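Local coordinates for oxidoreductase, NAD-binding/iron-sulfur cluster-binding protein (Nitratireductor pacificus pht-3B, PDB 6ZXU) that catalyses reductive dehalogenation, probably at a bound cobalamin that receives its electrons through two neighbouring [4Fe-4S] clusters, at residues A[58-63]-A[220-225]; A[417-422]-A[473-478]; A[441-446]-A[656-661]; A[504-509]-A[531-536]. All coordinates share one frame; numbering follows the deposited sequence.

The four contacts are separate patches with no shared atoms. Contact 1 is peripheral and partly exposed, far from the cofactors; it is held mainly by backbone hydrogen bonds along a hairpin edge. Contact 2 is buried, and joins the loop leading into strand 422-429 to strand 474-477 of the same four-stranded sheet through histidine, tyrosine and serine side chains. Contact 3, at the start of helix 445-469, is partly buried and the most ionic, with a salt bridge near an iron-sulfur cluster. Contact 4 is buried and apolar, packed beside cobalamin and the other cluster. Helix 445-469 leads on to strand 474-477, so contacts 2 and 3 lie on consecutive elements.

Contact 1 (A[58-63]-A[220-225]); sequences PARQPE and DGVLVA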
loop_
_atom_site.group_PDB
_atom_site.type_symbol
_atom_site.label_atom_id
_atom_site.label_comp_id
_atom_site.label_asym_id
_atom_site.label_seq_id
_atom_site.Cartn_x
_atom_site.Cartn_y
_atom_site.Cartn_z
ATOM N N PRO A 58 -38.015 2.870 0.916
ATOM C CA PRO A 58 -37.274 1.756 0.327
ATOM C C PRO A 58 -36.207 2.218 -0.700
ATOM O O PRO A 58 -36.430 3.184 -1.433
ATOM C CB PRO A 58 -38.368 0.923 -0.357
ATOM C CG PRO A 58 -39.525 1.879 -0.563
ATOM C CD PRO A 58 -39.437 2.884 0.573
ATOM N N ALA A 59 -35.086 1.471 -0.773
ATOM C CA ALA A 59 -33.940 1.844 -1.636
ATOM C C ALA A 59 -32.929 0.700 -1.856
ATOM O O ALA A 59 -32.759 -0.129 -1.024
ATOM C CB ALA A 59 -33.195 3.012 -1.034
ATOM N N ARG A 60 -32.312 0.688 -3.015
ATOM C CA ARG A 60 -31.264 -0.279 -3.323
ATOM C C ARG A 60 -29.974 0.473 -3.674
ATOM O O ARG A 60 -29.995 1.646 -4.010
ATOM C CB ARG A 60 -31.658 -1.178 -4.508
ATOM C CG ARG A 60 -31.792 -0.429 -5.830
ATOM C CD ARG A 60 -31.834 -1.412 -7.002
ATOM N NE ARG A 60 -31.986 -0.782 -8.320
ATOM C CZ ARG A 60 -30.994 -0.183 -9.023
ATOM N NH1 ARG A 60 -29.737 -0.093 -8.542
ATOM N NH2 ARG A 60 -31.265 0.376 -10.199
ATOM N N GLN A 61 -28.869 -0.271 -3.625
ATOM C CA GLN A 61 -27.564 0.209 -4.015
ATOM C C GLN A 61 -27.483 0.321 -5.497
ATOM O O GLN A 61 -28.154 -0.391 -6.199
ATOM C CB GLN A 61 -26.470 -0.712 -3.525
ATOM C CG GLN A 61 -26.345 -0.818 -2.035
ATOM C CD GLN A 61 -25.114 -1.584 -1.634
ATOM O OE1 GLN A 61 -24.023 -1.100 -1.815
ATOM N NE2 GLN A 61 -25.280 -2.748 -1.037
ATOM N N PRO A 62 -26.659 1.265 -6.010
ATOM C CA PRO A 62 -26.291 1.265 -7.423
ATOM C C PRO A 62 -25.748 -0.064 -7.929
ATOM O O PRO A 62 -25.139 -0.819 -7.198
ATOM C CB PRO A 62 -25.145 2.312 -7.516
ATOM C CG PRO A 62 -25.366 3.203 -6.338
ATOM C CD PRO A 62 -25.921 2.317 -5.261
ATOM N N GLU A 63 -25.993 -0.293 -9.196
ATOM C CA GLU A 63 -25.630 -1.525 -9.879
ATOM C C GLU A 63 -24.958 -1.170 -11.174
ATOM O O GLU A 63 -25.055 -0.040 -11.642
ATOM C CB GLU A 63 -26.895 -2.356 -10.224
ATOM C CG GLU A 63 -27.561 -2.985 -8.995
ATOM C CD GLU A 63 -26.754 -4.145 -8.367
ATOM O OE1 GLU A 63 -27.240 -4.732 -7.321
ATOM O OE2 GLU A 63 -25.670 -4.522 -8.948
ATOM N N ASP A 220 -35.736 7.808 -7.054
ATOM C CA ASP A 220 -36.440 6.757 -7.801
ATOM C C ASP A 220 -36.052 5.339 -7.255
ATOM O O ASP A 220 -35.792 4.406 -8.020
ATOM C CB ASP A 220 -36.163 6.877 -9.300
ATOM N N GLY A 221 -36.013 5.214 -5.932
ATOM C CA GLY A 221 -35.703 3.956 -5.250
ATOM C C GLY A 221 -34.263 3.489 -5.270
ATOM O O GLY A 221 -33.999 2.331 -4.928
ATOM N N VAL A 222 -33.340 4.359 -5.726
ATOM C CA VAL A 222 -31.902 4.018 -5.805
ATOM C C VAL A 222 -31.158 5.044 -4.988
ATOM O O VAL A 222 -31.476 6.224 -5.033
ATOM C CB VAL A 222 -31.372 4.037 -7.261
ATOM C CG1 VAL A 222 -29.974 3.495 -7.333
ATOM C CG2 VAL A 222 -32.235 3.185 -8.177
ATOM N N LEU A 223 -30.184 4.594 -4.222
ATOM C CA LEU A 223 -29.312 5.477 -3.466
ATOM C C LEU A 223 -28.420 6.311 -4.360
ATOM O O LEU A 223 -27.966 5.845 -5.390
ATOM C CB LEU A 223 -28.424 4.689 -2.547
ATOM C CG LEU A 223 -29.069 3.961 -1.394
ATOM C CD1 LEU A 223 -27.972 3.225 -0.667
ATOM C CD2 LEU A 223 -29.803 4.927 -0.466
ATOM N N VAL A 224 -28.280 7.578 -3.993
ATOM C CA VAL A 224 -27.469 8.572 -4.694
ATOM C C VAL A 224 -26.609 9.275 -3.659
ATOM O O VAL A 224 -27.106 9.794 -2.679
ATOM C CB VAL A 224 -28.310 9.605 -5.470
ATOM C CG1 VAL A 224 -27.390 10.647 -6.094
ATOM C CG2 VAL A 224 -29.091 8.965 -6.615
ATOM N N ALA A 225 -25.299 9.213 -3.795
ATOM C CA ALA A 225 -24.406 9.848 -2.795
ATOM C C ALA A 225 -23.809 11.067 -3.383
ATOM O O ALA A 225 -23.387 11.032 -4.545
ATOM C CB ALA A 225 -23.297 8.883 -2.374
#
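The beta-hairpin of strands 217-219 and 222-224 takes up the loop segment 58-63 along strand 222-224, through a single parallel beta bridge between Arg60 and Val222. Arg60 N donates to Gly221 O at 3.0 Å, and Leu223 N donates to Arg60 O at 3.0 Å, the second bond being nearly straight (173°). Gly221 stands in the hairpin turn with a positive phi of 74°, a conformation that favours glycine, and its carbonyl also receives a CA-H contact from Ala59 CA at 3.3 Å.

Beside the bridged backbones, the Arg60 and Val222 side chains run side by side in the same direction. Arg60 CG lies between the backbone N and the carbonyl carbon (chi1 65°), and the chain then extends to NE. Val222 CG2 lies 3.6 Å above one guanidinium face, toward its rim at NH2, so a branched apolar residue suits the flat end of the arginine. Arg60 NH1 turns back to Gln61 O at 2.8 Å, a bond within the guanidinium plane that helps fix its rotation.

Leu223 points instead toward the loop. Its CD2 meets Ala59 CB at 3.9 Å, where a small side chain fits close to the backbone, while Pro62 CG rests 3.8 Å from Leu223 O. Leu223 also packs on helix 206-212, and Gln61 OE1 accepts from Leu234 N of strand 232-239. The single parallel bridge thus joins a loop to a two-stranded hairpin.

Contact 2 (A[417-422]-A[473-478]); sequences EAYHDY and SARSHS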
loop_
_atom_site.group_PDB
_atom_site.type_symbol
_atom_site.label_atom_id
_atom_site.label_comp_id
_atom_site.label_asym_id
_atom_site.label_seq_id
_atom_site.Cartn_x
_atom_site.Cartn_y
_atom_site.Cartn_z
ATOM N N GLU A 417 12.370 -22.585 -9.805
ATOM C CA GLU A 417 12.563 -22.417 -11.220
ATOM C C GLU A 417 12.104 -21.055 -11.637
ATOM O O GLU A 417 11.200 -20.468 -11.021
ATOM C CB GLU A 417 11.731 -23.433 -12.019
ATOM C CG GLU A 417 12.114 -24.898 -11.723
ATOM C CD GLU A 417 13.594 -25.200 -11.936
ATOM O OE1 GLU A 417 14.232 -25.865 -11.023
ATOM O OE2 GLU A 417 14.114 -24.749 -13.025
ATOM N N ALA A 418 12.696 -20.534 -12.674
ATOM C CA ALA A 418 12.171 -19.316 -13.309
ATOM C C ALA A 418 10.956 -19.659 -14.185
ATOM O O ALA A 418 11.058 -19.672 -15.410
ATOM C CB ALA A 418 13.277 -18.622 -14.114
ATOM N N TYR A 419 9.799 -19.860 -13.583
ATOM C CA TYR A 419 8.709 -20.470 -14.280
ATOM C C TYR A 419 7.860 -19.589 -15.170
ATOM O O TYR A 419 7.119 -20.111 -15.989
ATOM C CB TYR A 419 7.857 -21.286 -13.281
ATOM C CG TYR A 419 7.574 -20.554 -11.977
ATOM C CD1 TYR A 419 6.663 -19.532 -11.933
ATOM C CD2 TYR A 419 8.211 -20.927 -10.814
ATOM C CE1 TYR A 419 6.394 -18.842 -10.740
ATOM C CE2 TYR A 419 7.968 -20.293 -9.634
ATOM C CZ TYR A 419 7.053 -19.215 -9.602
ATOM O OH TYR A 419 6.750 -18.615 -8.384
ATOM N N HIS A 420 7.903 -18.245 -15.057
ATOM C CA HIS A 420 7.107 -17.381 -15.849
ATOM C C HIS A 420 7.999 -16.358 -16.573
ATOM O O HIS A 420 9.038 -15.982 -16.103
ATOM C CB HIS A 420 6.104 -16.589 -15.028
ATOM C CG HIS A 420 5.008 -17.393 -14.455
ATOM N ND1 HIS A 420 4.511 -17.176 -13.198
ATOM C CD2 HIS A 420 4.340 -18.468 -14.940
ATOM C CE1 HIS A 420 3.579 -18.080 -12.934
ATOM N NE2 HIS A 420 3.467 -18.869 -13.983
ATOM N N ASP A 421 7.493 -15.853 -17.673
ATOM C CA ASP A 421 8.212 -14.926 -18.555
ATOM C C ASP A 421 8.167 -13.473 -18.202
ATOM O O ASP A 421 9.058 -12.756 -18.549
ATOM C CB ASP A 421 7.612 -15.075 -19.947
ATOM C CG ASP A 421 7.986 -16.453 -20.641
ATOM O OD1 ASP A 421 9.008 -17.053 -20.248
ATOM O OD2 ASP A 421 7.190 -16.909 -21.531
ATOM N N TYR A 422 7.067 -13.018 -17.584
ATOM C CA TYR A 422 6.851 -11.608 -17.339
ATOM C C TYR A 422 6.516 -11.334 -15.880
ATOM O O TYR A 422 5.998 -12.188 -15.192
ATOM C CB TYR A 422 5.709 -11.067 -18.203
ATOM C CG TYR A 422 5.920 -11.183 -19.674
ATOM C CD1 TYR A 422 6.748 -10.272 -20.335
ATOM C CD2 TYR A 422 5.428 -12.294 -20.388
ATOM C CE1 TYR A 422 7.022 -10.397 -21.675
ATOM C CE2 TYR A 422 5.702 -12.435 -21.727
ATOM C CZ TYR A 422 6.475 -11.488 -22.350
ATOM O OH TYR A 422 6.743 -11.581 -23.661
ATOM N N SER A 473 -0.500 -19.103 -17.299
ATOM C CA SER A 473 -0.114 -19.379 -15.940
ATOM C C SER A 473 0.285 -18.000 -15.259
ATOM O O SER A 473 0.834 -17.137 -15.899
ATOM C CB SER A 473 1.075 -20.309 -15.897
ATOM O OG SER A 473 1.356 -20.769 -14.620
ATOM N N ALA A 474 -0.048 -17.863 -14.001
ATOM C CA ALA A 474 0.210 -16.604 -13.272
ATOM C C ALA A 474 0.175 -16.899 -11.799
ATOM O O ALA A 474 -0.653 -17.689 -11.325
ATOM C CB ALA A 474 -0.798 -15.567 -13.649
ATOM N N ARG A 475 1.121 -16.310 -11.070
ATOM C CA ARG A 475 1.226 -16.451 -9.638
ATOM C C ARG A 475 1.564 -15.106 -9.020
ATOM O O ARG A 475 2.458 -14.405 -9.513
ATOM C CB ARG A 475 2.301 -17.447 -9.303
ATOM C CG ARG A 475 2.390 -17.654 -7.831
ATOM C CD ARG A 475 3.122 -18.848 -7.410
ATOM N NE ARG A 475 3.260 -18.854 -5.948
ATOM C CZ ARG A 475 2.466 -19.473 -5.057
ATOM N NH1 ARG A 475 1.404 -20.176 -5.445
ATOM N NH2 ARG A 475 2.748 -19.412 -3.785
ATOM N N SER A 476 0.852 -14.706 -7.958
ATOM C CA SER A 476 1.239 -13.453 -7.260
ATOM C C SER A 476 2.295 -13.739 -6.195
ATOM O O SER A 476 2.509 -14.856 -5.766
ATOM C CB SER A 476 0.020 -12.753 -6.647
ATOM O OG SER A 476 -0.466 -13.465 -5.590
ATOM N N HIS A 477 3.011 -12.690 -5.841
ATOM C CA HIS A 477 4.135 -12.737 -4.941
ATOM C C HIS A 477 4.000 -11.664 -3.877
ATOM O O HIS A 477 4.266 -10.491 -4.116
ATOM C CB HIS A 477 5.396 -12.539 -5.792
ATOM C CG HIS A 477 5.560 -13.571 -6.859
ATOM N ND1 HIS A 477 6.110 -14.799 -6.648
ATOM C CD2 HIS A 477 5.260 -13.519 -8.166
ATOM C CE1 HIS A 477 6.154 -15.462 -7.781
ATOM N NE2 HIS A 477 5.658 -14.700 -8.713
ATOM N N SER A 478 3.536 -12.078 -2.709
ATOM C CA SER A 478 3.125 -11.217 -1.612
ATOM C C SER A 478 4.153 -11.143 -0.506
ATOM O O SER A 478 5.165 -11.818 -0.522
ATOM C CB SER A 478 1.779 -11.721 -1.062
ATOM O OG SER A 478 1.997 -12.968 -0.405
#
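His420 and Tyr419, neighbours in the loop before strand 422-429, reach across to strand 474-477 and the serine just ahead of it. The His420 imidazole donates from NE2 to Ser473 OG at 2.9 Å and 162°, with the oxygen close to the ring plane. A chi1 of -70° sets CG anti to the carbonyl carbon, on the side of the backbone N. One face carries Ser473 O, 3.6 Å above the plane and offset toward the rim; over the centre of the opposite face stands Tyr419 CD1, 3.4 Å above it. The edge also meets Arg475 CB, 3.9 Å from His420 CE1.

Tyr419 extends past this ring to His477, the two side chains meeting tip to tip: Tyr419 OH is 3.3 Å from His477 CE1, in the plane of that imidazole. The same hydroxyl oxygen lies 3.8 Å from Arg475 CD and hydrogen-bonds to Glu483 OE1.

Ser473 suits its place because one small hydroxyl can accept from the histidine while also bonding to Glu362 O and Thr360 OG1. His420 ND1 and His477 NE2 both bond to Thr520 OG1, on strand 514-521 between the two joined elements, and His477 lies beside the cobalamin-binding residues Val484 and His486. Packed on both faces and with a protein partner at each nitrogen, the buried His420 ring has its rotation fixed.

Contact 3 (A[441-446]-A[656-661]); sequences DDWISA and MGTNER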
loop_
_atom_site.group_PDB
_atom_site.type_symbol
_atom_site.label_atom_id
_atom_site.label_comp_id
_atom_site.label_asym_id
_atom_site.label_seq_id
_atom_site.Cartn_x
_atom_site.Cartn_y
_atom_site.Cartn_z
ATOM N N ASP A 441 8.544 5.197 13.249
ATOM C CA ASP A 441 8.736 3.968 14.023
ATOM C C ASP A 441 7.818 3.896 15.273
ATOM O O ASP A 441 8.182 3.300 16.285
ATOM C CB ASP A 441 10.150 3.850 14.413
ATOM C CG ASP A 441 10.649 5.119 15.151
ATOM O OD1 ASP A 441 9.905 6.134 15.220
ATOM O OD2 ASP A 441 11.812 5.106 15.573
ATOM N N ASP A 442 6.599 4.420 15.179
ATOM C CA ASP A 442 5.663 4.331 16.291
ATOM C C ASP A 442 4.654 3.273 16.088
ATOM O O ASP A 442 4.904 2.335 15.346
ATOM C CB ASP A 442 5.040 5.717 16.539
ATOM C CG ASP A 442 4.247 6.266 15.319
ATOM O OD1 ASP A 442 3.749 5.468 14.512
ATOM O OD2 ASP A 442 4.088 7.518 15.218
ATOM N N TRP A 443 3.482 3.374 16.733
ATOM C CA TRP A 443 2.501 2.281 16.789
ATOM C C TRP A 443 1.742 2.026 15.525
ATOM O O TRP A 443 1.187 0.958 15.361
ATOM C CB TRP A 443 1.535 2.426 18.052
ATOM C CG TRP A 443 2.375 2.336 19.240
ATOM C CD1 TRP A 443 2.842 3.346 20.012
ATOM C CD2 TRP A 443 3.016 1.139 19.701
ATOM N NE1 TRP A 443 3.711 2.831 20.948
ATOM C CE2 TRP A 443 3.855 1.491 20.755
ATOM C CE3 TRP A 443 2.932 -0.185 19.347
ATOM C CZ2 TRP A 443 4.634 0.524 21.456
ATOM C CZ3 TRP A 443 3.685 -1.148 20.036
ATOM C CH2 TRP A 443 4.526 -0.780 21.081
ATOM N N ILE A 444 1.774 2.947 14.586
ATOM C CA ILE A 444 1.031 2.765 13.330
ATOM C C ILE A 444 1.912 2.259 12.161
ATOM O O ILE A 444 1.426 1.997 11.090
ATOM C CB ILE A 444 0.298 4.057 12.976
ATOM C CG1 ILE A 444 -0.917 3.803 12.039
ATOM C CG2 ILE A 444 1.216 5.089 12.330
ATOM C CD1 ILE A 444 -1.912 2.871 12.641
ATOM N N SER A 445 3.219 2.218 12.359
ATOM C CA SER A 445 4.150 1.995 11.253
ATOM C C SER A 445 3.867 0.684 10.506
ATOM O O SER A 445 3.654 0.688 9.307
ATOM C CB SER A 445 5.593 1.998 11.740
ATOM O OG SER A 445 6.467 1.705 10.690
ATOM N N ALA A 446 3.797 -0.400 11.243
ATOM C CA ALA A 446 3.533 -1.662 10.631
ATOM C C ALA A 446 2.135 -1.738 10.030
ATOM O O ALA A 446 1.933 -2.466 9.038
ATOM C CB ALA A 446 3.702 -2.788 11.601
ATOM N N MET A 656 6.699 0.208 26.990
ATOM C CA MET A 656 7.952 0.975 27.094
ATOM C C MET A 656 7.853 2.413 26.567
ATOM O O MET A 656 8.844 3.135 26.542
ATOM C CB MET A 656 9.006 0.256 26.257
ATOM C CG MET A 656 9.261 -1.160 26.662
ATOM S SD MET A 656 9.841 -1.123 28.418
ATOM C CE MET A 656 11.449 -0.328 28.287
ATOM N N GLY A 657 6.679 2.819 26.114
ATOM C CA GLY A 657 6.465 4.182 25.598
ATOM C C GLY A 657 6.295 4.183 24.078
ATOM O O GLY A 657 6.060 3.115 23.486
ATOM N N THR A 658 6.479 5.375 23.470
ATOM C CA THR A 658 6.179 5.622 22.080
ATOM C C THR A 658 7.202 6.545 21.505
ATOM O O THR A 658 7.511 7.587 22.063
ATOM C CB THR A 658 4.803 6.228 21.976
ATOM O OG1 THR A 658 3.849 5.283 22.493
ATOM C CG2 THR A 658 4.447 6.600 20.555
ATOM N N ASN A 659 7.751 6.162 20.349
ATOM C CA ASN A 659 8.663 7.052 19.593
ATOM C C ASN A 659 7.951 8.264 19.105
ATOM O O ASN A 659 6.841 8.177 18.555
ATOM C CB ASN A 659 9.287 6.308 18.364
ATOM C CG ASN A 659 10.220 5.225 18.790
ATOM O OD1 ASN A 659 11.163 5.474 19.543
ATOM N ND2 ASN A 659 9.966 3.992 18.346
ATOM N N GLU A 660 8.548 9.429 19.337
ATOM C CA GLU A 660 8.023 10.734 18.874
ATOM C C GLU A 660 9.201 11.563 18.401
ATOM O O GLU A 660 9.509 12.620 18.907
ATOM C CB GLU A 660 7.221 11.443 19.955
ATOM C CG GLU A 660 6.043 10.619 20.402
ATOM C CD GLU A 660 5.361 11.252 21.625
ATOM O OE1 GLU A 660 6.123 11.687 22.612
ATOM O OE2 GLU A 660 4.077 11.294 21.590
ATOM N N ARG A 661 9.830 11.070 17.360
ATOM C CA ARG A 661 11.052 11.642 16.866
ATOM C C ARG A 661 10.788 12.905 16.053
ATOM O O ARG A 661 9.815 13.035 15.321
ATOM C CB ARG A 661 11.766 10.569 16.003
ATOM C CG ARG A 661 12.143 9.364 16.793
ATOM C CD ARG A 661 12.998 8.440 15.961
ATOM N NE ARG A 661 13.160 7.221 16.656
ATOM C CZ ARG A 661 14.156 6.981 17.478
ATOM N NH1 ARG A 661 15.067 7.920 17.715
ATOM N NH2 ARG A 661 14.264 5.818 18.064
HETATM O O HOH W 1 4.238 8.920 17.569
#
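Asp441 meets the 656-661 loop through both backbone and side chain. Its carbonyl O accepts from Asn659 ND2 at 2.8 Å, the donor standing above the carbonyl plane, and takes a second bond from Gln582 NE2. The carboxylate stacks on the Asn659 amide, their planes 17° apart. With its syn lone pair, Asp441 OD2 receives Arg661 NE at 2.7 Å in a salt bridge. A carboxylate suits this place because OD2 also meets Tyr578 OH, and OD1 meets Ser439 OG; the Asp441 side chain is about 6 Å from an iron-sulfur cluster.

Asp442 prepares the start of helix 445-469. It opens a type I beta turn to Ser445, and its OD1 accepts from Ile444 N at 3.2 Å, a capping bond in the turn that leads into the helix. The other oxygen, OD2, bonds to Ser439 N and to a water that also donates to Asn659 O.

Trp443 presents the edge of its indole to the loop. NE1 donates to Thr658 OG1 at 2.9 Å, close to the ring plane, and makes a weak bond to Gly657 O at 3.5 Å, while Thr658 CG2 packs 3.7 Å from Trp443 CD1.

Contact 4 (A[504-509]-A[531-536]); sequences TLLNPF and IDFGLQ
The Phe533 ring is enclosed by Pro508 over one face and Leu535 over the other. Pro508 CB sits 3.7 Å from the ring centroid and 13° off its normal, a CH-pi contact for which the compact, rigid proline ring is well suited. Leu535 CB lies 3.9 Å above the opposite face, offset toward the rim. At the edge, Leu506 O comes within 3.3 Å of Phe533 CZ, near the ring plane, and Leu506 CD2 touches the same carbon at 3.8 Å. Trp597 adds an edge-to-face ring contact. A chi1 of 62° sets Phe533 CG between the backbone N and the carbonyl carbon, on the side of segment 504-509. The side chain crosses that of Pro508 at about a right angle.

Segment 531-536 leads into helix 535-540, which carries the cluster-binding Cys539 of the 4Fe-4S ferredoxin-type region. Gly534 is the N-cap residue; its positive phi favours glycine, and a side chain there would be jammed against the carbonyl O of Phe533. An Asx turn ends at it, Asp532 OD1 accepting from Gly534 N at 3.1 Å, while Glu497 OE2 takes Phe533 N and Leu535 N.

Facing it, 504-509 touches both cofactors: Leu505 N hydrogen-bonds to cobalamin, and Leu506 touches the iron-sulfur cluster bound by Cys539. Asn507 OD1 forms a second Asx turn by accepting from Phe509 N at 2.8 Å. The apolar seam extends both ways from the phenylalanine, with Leu506 CB on Leu535 CD2 at 3.7 Å toward the cluster, and Pro508 CD on Ile531 CD1 at 4.0 Å.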
loop_
_atom_site.group_PDB
_atom_site.type_symbol
_atom_site.label_atom_id
_atom_site.label_comp_id
_atom_site.label_asym_id
_atom_site.label_seq_id
_atom_site.Cartn_x
_atom_site.Cartn_y
_atom_site.Cartn_z
ATOM N N THR A 504 15.168 0.144 -0.995
ATOM C CA THR A 504 13.915 0.763 -1.404
ATOM C C THR A 504 14.217 1.591 -2.666
ATOM O O THR A 504 15.215 2.316 -2.726
ATOM C CB THR A 504 13.373 1.722 -0.291
ATOM O OG1 THR A 504 13.116 1.043 0.887
ATOM C CG2 THR A 504 12.086 2.380 -0.686
ATOM N N LEU A 505 13.364 1.459 -3.679
ATOM C CA LEU A 505 13.422 2.270 -4.877
ATOM C C LEU A 505 12.453 3.445 -4.792
ATOM O O LEU A 505 11.404 3.361 -4.161
ATOM C CB LEU A 505 13.088 1.467 -6.140
ATOM C CG LEU A 505 14.341 0.606 -6.557
ATOM C CD1 LEU A 505 14.273 -0.673 -5.741
ATOM C CD2 LEU A 505 14.374 0.344 -7.987
ATOM N N LEU A 506 12.815 4.551 -5.419
ATOM C CA LEU A 506 12.135 5.788 -5.268
ATOM C C LEU A 506 11.466 6.204 -6.598
ATOM O O LEU A 506 12.062 6.214 -7.650
ATOM C CB LEU A 506 13.126 6.842 -4.762
ATOM C CG LEU A 506 12.652 8.192 -4.249
ATOM C CD1 LEU A 506 13.645 8.721 -3.299
ATOM C CD2 LEU A 506 12.382 9.212 -5.362
ATOM N N ASN A 507 10.188 6.540 -6.507
ATOM C CA ASN A 507 9.322 6.917 -7.617
ATOM C C ASN A 507 9.243 8.441 -7.690
ATOM O O ASN A 507 9.241 9.120 -6.670
ATOM C CB ASN A 507 7.896 6.318 -7.384
ATOM C CG ASN A 507 6.895 6.759 -8.388
ATOM O OD1 ASN A 507 6.277 7.788 -8.284
ATOM N ND2 ASN A 507 6.752 5.960 -9.445
ATOM N N PRO A 508 9.211 9.035 -8.906
ATOM C CA PRO A 508 9.278 10.483 -8.965
ATOM C C PRO A 508 8.014 11.215 -8.467
ATOM O O PRO A 508 8.056 12.426 -8.222
ATOM C CB PRO A 508 9.574 10.751 -10.435
ATOM C CG PRO A 508 9.116 9.535 -11.135
ATOM C CD PRO A 508 9.353 8.395 -10.208
ATOM N N PHE A 509 6.912 10.524 -8.265
ATOM C CA PHE A 509 5.676 11.180 -7.844
ATOM C C PHE A 509 5.331 10.843 -6.385
ATOM O O PHE A 509 4.798 11.714 -5.722
ATOM C CB PHE A 509 4.504 10.801 -8.760
ATOM C CG PHE A 509 4.721 11.232 -10.181
ATOM C CD1 PHE A 509 4.588 12.546 -10.520
ATOM C CD2 PHE A 509 5.193 10.358 -11.137
ATOM C CE1 PHE A 509 4.855 12.974 -11.807
ATOM C CE2 PHE A 509 5.411 10.751 -12.449
ATOM C CZ PHE A 509 5.278 12.050 -12.797
ATOM N N ILE A 531 13.574 4.119 -15.949
ATOM C CA ILE A 531 13.349 5.583 -15.972
ATOM C C ILE A 531 14.601 6.299 -15.449
ATOM O O ILE A 531 15.424 5.714 -14.744
ATOM C CB ILE A 531 12.109 6.035 -15.165
ATOM C CG1 ILE A 531 12.239 5.556 -13.762
ATOM C CG2 ILE A 531 10.832 5.590 -15.885
ATOM C CD1 ILE A 531 11.129 6.022 -12.840
ATOM N N ASP A 532 14.767 7.545 -15.891
ATOM C CA ASP A 532 15.857 8.413 -15.441
ATOM C C ASP A 532 15.279 9.786 -15.087
ATOM O O ASP A 532 14.910 10.536 -15.986
ATOM C CB ASP A 532 16.909 8.540 -16.485
ATOM C CG ASP A 532 18.065 9.499 -16.046
ATOM O OD1 ASP A 532 18.183 9.982 -14.877
ATOM O OD2 ASP A 532 18.915 9.802 -16.879
ATOM N N PHE A 533 15.156 10.093 -13.787
ATOM C CA PHE A 533 14.657 11.344 -13.399
ATOM C C PHE A 533 15.679 12.144 -12.552
ATOM O O PHE A 533 15.310 13.067 -11.793
ATOM C CB PHE A 533 13.305 11.273 -12.715
ATOM C CG PHE A 533 13.279 10.475 -11.419
ATOM C CD1 PHE A 533 13.149 9.095 -11.441
ATOM C CD2 PHE A 533 13.204 11.106 -10.202
ATOM C CE1 PHE A 533 13.063 8.344 -10.288
ATOM C CE2 PHE A 533 13.129 10.357 -9.022
ATOM C CZ PHE A 533 13.064 8.977 -9.045
ATOM N N GLY A 534 16.931 11.843 -12.743
ATOM C CA GLY A 534 17.962 12.602 -12.101
ATOM C C GLY A 534 18.264 12.173 -10.656
ATOM O O GLY A 534 18.975 12.860 -9.989
ATOM N N LEU A 535 17.735 11.042 -10.182
ATOM C CA LEU A 535 17.841 10.700 -8.753
ATOM C C LEU A 535 19.259 10.432 -8.343
ATOM O O LEU A 535 19.611 10.710 -7.204
ATOM C CB LEU A 535 16.930 9.556 -8.350
ATOM C CG LEU A 535 16.814 9.309 -6.860
ATOM C CD1 LEU A 535 16.079 10.472 -6.153
ATOM C CD2 LEU A 535 16.119 8.022 -6.596
ATOM N N GLN A 536 20.083 9.872 -9.201
ATOM C CA GLN A 536 21.497 9.560 -8.774
ATOM C C GLN A 536 22.189 10.815 -8.348
ATOM O O GLN A 536 22.720 10.913 -7.238
ATOM C CB GLN A 536 22.296 8.818 -9.851
ATOM C CG GLN A 536 21.679 7.528 -10.323
ATOM C CD GLN A 536 21.251 6.667 -9.183
ATOM O OE1 GLN A 536 22.087 6.198 -8.385
ATOM N NE2 GLN A 536 19.918 6.429 -9.054
#